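Local atomic coordinates of nucleoside 2-deoxyribosyltransferase (Enterococcus faecalis, PDB entry 7M5H), a protein that probably cleaves the N-glycosidic bond of 2'-deoxyribonucleosides or their monophosphates, possibly as a 5-hydroxymethyl-dUMP N-hydrolase, on a Rossmann-like fold. Residues Leu19-Asn22 against Ala23-Glu27; Ile59-Ala62 against Asp63-Val67. All coordinates share one frame; numbering follows the deposited sequence.

Interaction 1: Leu19-Asn22 against Ala23-Glu27; sequences LRYN and AYLVE
Tyr21 meets both Tyr24 and Leu25, three and four residues further along the same helix, and four successive i to i+4 bonds run beneath them. The carbonyls of Leu19, Arg20, Tyr21 and Asn22 accept from the amides of Ala23, Tyr24, Leu25 and Val26 in turn; the bond from Leu25 N to Tyr21 O measures 2.9 Å. Leu19 O has a second donor, the NE2 of Gln42.

Tyr21 sets its CG anti to the backbone N (chi1 -172°), which swings the ring along the helix toward its later turn. There Leu25 CG lies over one face, 4.2 Å from the ring centroid and 25° off the normal, a CH-pi contact, while Leu25 CD1 comes within 3.5 Å of Tyr21 CE2. Tyr24 approaches obliquely: Tyr21 CD1 and Tyr24 CD2 are 3.8 Å apart, and the ring planes meet at 40°. The two hydroxyls share one carboxylate, Tyr21 OH bonding to Glu150 OE2 and Tyr24 OH to Glu150 OE1.

This is helix 16-30, the crossover of the beta-alpha-beta unit that links parallel strands 5-10 and 36-39, as expected of a Rossmann-like fold. Its inner side rests on the sheet through Asn22 and Val26 on Phe9 and Leu25 on Leu103. Buried Asn22 spends its ND2 on two acceptors, Pro12 O and Gln42 OE1. At the subunit interface, Arg20 and Tyr24 form reciprocal cation-pi pairs with Tyr24 and Arg20 of the second subunit.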
ATOM      1  N   LEU B  19     -16.805   3.628   3.276  1.00 40.11           N
ATOM      2  CA  LEU B  19     -17.918   4.552   3.472  1.00 40.93           C
ATOM      3  C   LEU B  19     -18.983   3.947   4.377  1.00 46.14           C
ATOM      4  O   LEU B  19     -19.480   4.611   5.295  1.00 49.74           O
ATOM      5  CB  LEU B  19     -18.523   4.943   2.122  1.00 44.22           C
ATOM      6  CG  LEU B  19     -17.753   5.953   1.268  1.00 46.74           C
ATOM      7  CD1 LEU B  19     -18.309   5.994  -0.149  1.00 42.61           C
ATOM      8  CD2 LEU B  19     -17.815   7.331   1.902  1.00 42.00           C
ATOM      9  N   ARG B  20     -19.342   2.683   4.137  1.00 44.78           N
ATOM     10  CA  ARG B  20     -20.368   2.036   4.950  1.00 45.92           C
ATOM     11  C   ARG B  20     -19.884   1.804   6.375  1.00 46.98           C
ATOM     12  O   ARG B  20     -20.661   1.933   7.328  1.00 50.87           O
ATOM     13  CB  ARG B  20     -20.790   0.715   4.309  1.00 49.20           C
ATOM     14  CG  ARG B  20     -21.534   0.862   2.991  1.00 47.83           C
ATOM     15  CD  ARG B  20     -21.778  -0.495   2.352  1.00 47.85           C
ATOM     16  NE  ARG B  20     -22.419  -1.418   3.283  1.00 55.01           N
ATOM     17  CZ  ARG B  20     -23.734  -1.576   3.392  1.00 56.33           C
ATOM     18  NH1 ARG B  20     -24.556  -0.874   2.623  1.00 59.07           N
ATOM     19  NH2 ARG B  20     -24.227  -2.438   4.270  1.00 56.02           N
ATOM     20  N   TYR B  21     -18.607   1.455   6.543  1.00 48.57           N
ATOM     21  CA  TYR B  21     -18.092   1.194   7.882  1.00 47.06           C
ATOM     22  C   TYR B  21     -17.974   2.481   8.688  1.00 48.37           C
ATOM     23  O   TYR B  21     -18.276   2.495   9.887  1.00 46.53           O
ATOM     24  CB  TYR B  21     -16.744   0.482   7.800  1.00 42.52           C
ATOM     25  CG  TYR B  21     -16.228   0.007   9.140  1.00 48.51           C
ATOM     26  CD1 TYR B  21     -16.875  -1.010   9.833  1.00 45.22           C
ATOM     27  CD2 TYR B  21     -15.094   0.569   9.710  1.00 37.57           C
ATOM     28  CE1 TYR B  21     -16.407  -1.450  11.058  1.00 43.90           C
ATOM     29  CE2 TYR B  21     -14.618   0.134  10.934  1.00 43.82           C
ATOM     30  CZ  TYR B  21     -15.278  -0.875  11.604  1.00 48.95           C
ATOM     31  OH  TYR B  21     -14.809  -1.310  12.822  1.00 47.14           O
ATOM     32  N   ASN B  22     -17.536   3.570   8.049  1.00 48.18           N
ATOM     33  CA  ASN B  22     -17.468   4.853   8.741  1.00 44.97           C
ATOM     34  C   ASN B  22     -18.839   5.276   9.250  1.00 46.84           C
ATOM     35  O   ASN B  22     -18.976   5.717  10.396  1.00 49.57           O
ATOM     36  CB  ASN B  22     -16.888   5.927   7.818  1.00 45.58           C
ATOM     37  CG  ASN B  22     -15.437   5.670   7.455  1.00 42.33           C
ATOM     38  OD1 ASN B  22     -14.738   4.916   8.132  1.00 42.90           O
ATOM     39  ND2 ASN B  22     -14.974   6.307   6.385  1.00 41.56           N
ATOM     40  N   ALA B  23     -19.872   5.138   8.414  1.00 51.08           N
ATOM     41  CA  ALA B  23     -21.220   5.501   8.839  1.00 51.33           C
ATOM     42  C   ALA B  23     -21.721   4.575   9.940  1.00 52.70           C
ATOM     43  O   ALA B  23     -22.438   5.011  10.847  1.00 55.31           O
ATOM     44  CB  ALA B  23     -22.170   5.478   7.642  1.00 53.12           C
ATOM     45  N   TYR B  24     -21.352   3.294   9.875  1.00 51.19           N
ATOM     46  CA  TYR B  24     -21.783   2.343  10.895  1.00 55.94           C
ATOM     47  C   TYR B  24     -21.120   2.629  12.238  1.00 54.33           C
ATOM     48  O   TYR B  24     -21.751   2.477  13.291  1.00 54.18           O
ATOM     49  CB  TYR B  24     -21.488   0.918  10.424  1.00 52.83           C
ATOM     50  CG  TYR B  24     -21.298  -0.095  11.530  1.00 59.44           C
ATOM     51  CD1 TYR B  24     -22.385  -0.613  12.224  1.00 60.31           C
ATOM     52  CD2 TYR B  24     -20.029  -0.553  11.866  1.00 55.80           C
ATOM     53  CE1 TYR B  24     -22.211  -1.546  13.232  1.00 57.74           C
ATOM     54  CE2 TYR B  24     -19.846  -1.484  12.869  1.00 53.87           C
ATOM     55  CZ  TYR B  24     -20.939  -1.979  13.547  1.00 57.60           C
ATOM     56  OH  TYR B  24     -20.757  -2.906  14.547  1.00 65.25           O
ATOM     57  N   LEU B  25     -19.854   3.051  12.224  1.00 49.08           N
ATOM     58  CA  LEU B  25     -19.168   3.376  13.470  1.00 51.11           C
ATOM     59  C   LEU B  25     -19.620   4.720  14.028  1.00 56.26           C
ATOM     60  O   LEU B  25     -19.863   4.844  15.234  1.00 54.94           O
ATOM     61  CB  LEU B  25     -17.654   3.384  13.260  1.00 53.83           C
ATOM     62  CG  LEU B  25     -16.880   2.108  13.587  1.00 55.71           C
ATOM     63  CD1 LEU B  25     -15.389   2.393  13.558  1.00 50.22           C
ATOM     64  CD2 LEU B  25     -17.296   1.558  14.941  1.00 53.34           C
ATOM     65  N   VAL B  26     -19.731   5.735  13.166  1.00 50.71           N
ATOM     66  CA  VAL B  26     -20.071   7.080  13.625  1.00 56.68           C
ATOM     67  C   VAL B  26     -21.439   7.092  14.297  1.00 58.67           C
ATOM     68  O   VAL B  26     -21.652   7.800  15.291  1.00 57.92           O
ATOM     69  CB  VAL B  26     -19.995   8.073  12.449  1.00 53.12           C
ATOM     70  CG1 VAL B  26     -20.733   9.360  12.775  1.00 57.20           C
ATOM     71  CG2 VAL B  26     -18.542   8.370  12.109  1.00 53.67           C
ATOM     72  N   GLU B  27     -22.381   6.299  13.781  1.00 57.69           N
ATOM     73  CA  GLU B  27     -23.694   6.207  14.411  1.00 62.61           C
ATOM     74  C   GLU B  27     -23.585   5.701  15.844  1.00 62.02           C
ATOM     75  O   GLU B  27     -24.237   6.233  16.749  1.00 68.86           O
ATOM     76  CB  GLU B  27     -24.611   5.302  13.586  1.00 62.72           C
ATOM     77  CG  GLU B  27     -25.861   4.832  14.320  1.00 66.39           C
ATOM     78  CD  GLU B  27     -26.801   5.968  14.687  1.00 83.70           C
ATOM     79  OE1 GLU B  27     -26.726   7.042  14.053  1.00 86.92           O
ATOM     80  OE2 GLU B  27     -27.619   5.784  15.612  1.00 88.18           O
TER

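Interaction 2: Ile59-Ala62 against Asp63-Val67; sequences IALA and DTENV
Asp63 N donates to Ile59 O at 3.2 Å, one turn back along helix 56-68, and Asp63 CB lies 3.6 Å from that same Ile59 O. The residue follows directly on Ala62, whose methyl group sits on the exposed side of the helix. Asp63 OD1 is hydrogen-bonded to Tyr8 OH of strand 5-10, which ties this turn of the helix to the central sheet. Separately, the Asp63 side chain packs on Glu89 of helix 84-96. A glycerol, probably from the crystallisation liquor, sits about 4 Å from the Asp63 side chain.

Leu61 and Glu65 form the next large pair, on an exposed flank. Glu65 N bonds to Leu61 O at 3.0 Å, and Glu65 CG folds back to 3.2 Å from this oxygen because it stands beside its own backbone N (chi1 -71°). Beyond CG the chain is extended, and the nearest approach between the two side chains is a loose 4.3 Å, from Leu61 CG to Glu65 OE1.

On the buried side Thr64 grips Ala60 O twice. Thr64 N donates to Ala60 O at 2.9 Å, and Thr64 OG1, placed anti to its own carbonyl carbon (chi1 -56°), donates to the same Ala60 O at 2.6 Å. The two donors arrive from opposite faces of the carbonyl plane; the hydroxyl stands 39° out of it. Thr64 OG1 is also bonded to Tyr135 OH of the third subunit, where Ala60 packs on Gly138 and Thr64 on Leu139. Since Thr64 OG1 gives its proton to Ala60 O, it would probably act as the acceptor toward that tyrosine hydroxyl of the third subunit.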
ATOM      1  N   ILE B  59      -7.323  21.326  -0.581  1.00 43.37           N
ATOM      2  CA  ILE B  59      -7.802  20.072  -0.003  1.00 40.31           C
ATOM      3  C   ILE B  59      -7.211  19.877   1.386  1.00 39.33           C
ATOM      4  O   ILE B  59      -7.927  19.588   2.353  1.00 34.98           O
ATOM      5  CB  ILE B  59      -7.469  18.886  -0.926  1.00 47.72           C
ATOM      6  CG1 ILE B  59      -8.338  18.916  -2.184  1.00 46.68           C
ATOM      7  CG2 ILE B  59      -7.653  17.568  -0.185  1.00 41.28           C
ATOM      8  CD1 ILE B  59      -7.982  17.842  -3.189  1.00 46.67           C
ATOM      9  N   ALA B  60      -5.892  20.043   1.507  1.00 39.46           N
ATOM     10  CA  ALA B  60      -5.240  19.875   2.801  1.00 32.98           C
ATOM     11  C   ALA B  60      -5.684  20.946   3.788  1.00 35.28           C
ATOM     12  O   ALA B  60      -5.905  20.654   4.968  1.00 32.59           O
ATOM     13  CB  ALA B  60      -3.722  19.898   2.632  1.00 32.08           C
ATOM     14  N   LEU B  61      -5.822  22.190   3.324  1.00 35.53           N
ATOM     15  CA  LEU B  61      -6.220  23.268   4.221  1.00 41.24           C
ATOM     16  C   LEU B  61      -7.629  23.046   4.756  1.00 43.10           C
ATOM     17  O   LEU B  61      -7.881  23.219   5.953  1.00 39.99           O
ATOM     18  CB  LEU B  61      -6.124  24.615   3.504  1.00 37.90           C
ATOM     19  CG  LEU B  61      -6.436  25.837   4.371  1.00 44.78           C
ATOM     20  CD1 LEU B  61      -5.507  25.884   5.573  1.00 44.28           C
ATOM     21  CD2 LEU B  61      -6.334  27.121   3.566  1.00 45.17           C
ATOM     22  N   ALA B  62      -8.560  22.652   3.883  1.00 40.41           N
ATOM     23  CA  ALA B  62      -9.939  22.447   4.316  1.00 42.67           C
ATOM     24  C   ALA B  62     -10.037  21.326   5.344  1.00 40.41           C
ATOM     25  O   ALA B  62     -10.788  21.435   6.319  1.00 42.24           O
ATOM     26  CB  ALA B  62     -10.832  22.149   3.111  1.00 45.96           C
ATOM     27  N   ASP B  63      -9.281  20.244   5.147  1.00 38.17           N
ATOM     28  CA  ASP B  63      -9.325  19.136   6.095  1.00 38.18           C
ATOM     29  C   ASP B  63      -8.613  19.488   7.393  1.00 39.22           C
ATOM     30  O   ASP B  63      -9.070  19.110   8.479  1.00 40.30           O
ATOM     31  CB  ASP B  63      -8.712  17.883   5.472  1.00 41.92           C
ATOM     32  CG  ASP B  63      -9.748  16.829   5.154  1.00 61.24           C
ATOM     33  OD1 ASP B  63     -10.783  16.784   5.854  1.00 54.85           O
ATOM     34  OD2 ASP B  63      -9.533  16.049   4.204  1.00 66.29           O
ATOM     35  N   THR B  64      -7.488  20.203   7.301  1.00 38.47           N
ATOM     36  CA  THR B  64      -6.735  20.561   8.498  1.00 40.16           C
ATOM     37  C   THR B  64      -7.548  21.481   9.398  1.00 41.84           C
ATOM     38  O   THR B  64      -7.431  21.417  10.627  1.00 44.40           O
ATOM     39  CB  THR B  64      -5.407  21.217   8.113  1.00 39.59           C
ATOM     40  OG1 THR B  64      -4.668  20.337   7.259  1.00 33.13           O
ATOM     41  CG2 THR B  64      -4.579  21.518   9.350  1.00 40.86           C
ATOM     42  N   GLU B  65      -8.369  22.351   8.803  1.00 39.51           N
ATOM     43  CA  GLU B  65      -9.230  23.222   9.598  1.00 44.01           C
ATOM     44  C   GLU B  65     -10.144  22.409  10.504  1.00 43.36           C
ATOM     45  O   GLU B  65     -10.343  22.754  11.674  1.00 53.03           O
ATOM     46  CB  GLU B  65     -10.053  24.130   8.683  1.00 48.98           C
ATOM     47  CG  GLU B  65      -9.255  25.223   7.992  1.00 49.60           C
ATOM     48  CD  GLU B  65     -10.134  26.132   7.149  1.00 60.38           C
ATOM     49  OE1 GLU B  65      -9.698  27.254   6.818  1.00 52.79           O
ATOM     50  OE2 GLU B  65     -11.268  25.722   6.821  1.00 56.93           O
ATOM     51  N   ASN B  66     -10.709  21.321   9.979  1.00 41.02           N
ATOM     52  CA  ASN B  66     -11.575  20.477  10.793  1.00 48.45           C
ATOM     53  C   ASN B  66     -10.781  19.689  11.827  1.00 50.42           C
ATOM     54  O   ASN B  66     -11.275  19.452  12.935  1.00 45.89           O
ATOM     55  CB  ASN B  66     -12.376  19.529   9.902  1.00 50.43           C
ATOM     56  CG  ASN B  66     -13.245  20.267   8.903  1.00 58.48           C
ATOM     57  OD1 ASN B  66     -13.256  19.945   7.714  1.00 58.58           O
ATOM     58  ND2 ASN B  66     -13.980  21.264   9.381  1.00 52.22           N
ATOM     59  N   VAL B  67      -9.561  19.269  11.484  1.00 41.78           N
ATOM     60  CA  VAL B  67      -8.721  18.557  12.445  1.00 43.73           C
ATOM     61  C   VAL B  67      -8.383  19.462  13.624  1.00 44.53           C
ATOM     62  O   VAL B  67      -8.554  19.084  14.789  1.00 44.50           O
ATOM     63  CB  VAL B  67      -7.449  18.026  11.760  1.00 42.93           C
ATOM     64  CG1 VAL B  67      -6.478  17.476  12.797  1.00 38.33           C
ATOM     65  CG2 VAL B  67      -7.797  16.959  10.732  1.00 36.90           C
TER

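How the interactions relate
Interaction 1 (19-27) comes earlier in the chain than interaction 2 (59-67), and both are local contacts within single helices, 16-30 and 56-68, of the nucleoside 2-deoxyribosyltransferase fold. Their centres lie 21 Å apart and their nearest atoms about 11 Å, so they do not touch. The parallel sheet relates them: residues of interaction 1 pack on Phe9 of strand 5-10, and residues of interaction 2 on Tyr8 of the same strand. Strand 36-39 follows the first helix and strand 72-76 the second. Each helix also faces other chains of the four-chain assembly: interaction 1 meets the second subunit and interaction 2 mainly the third, with Ile59 also touching the second.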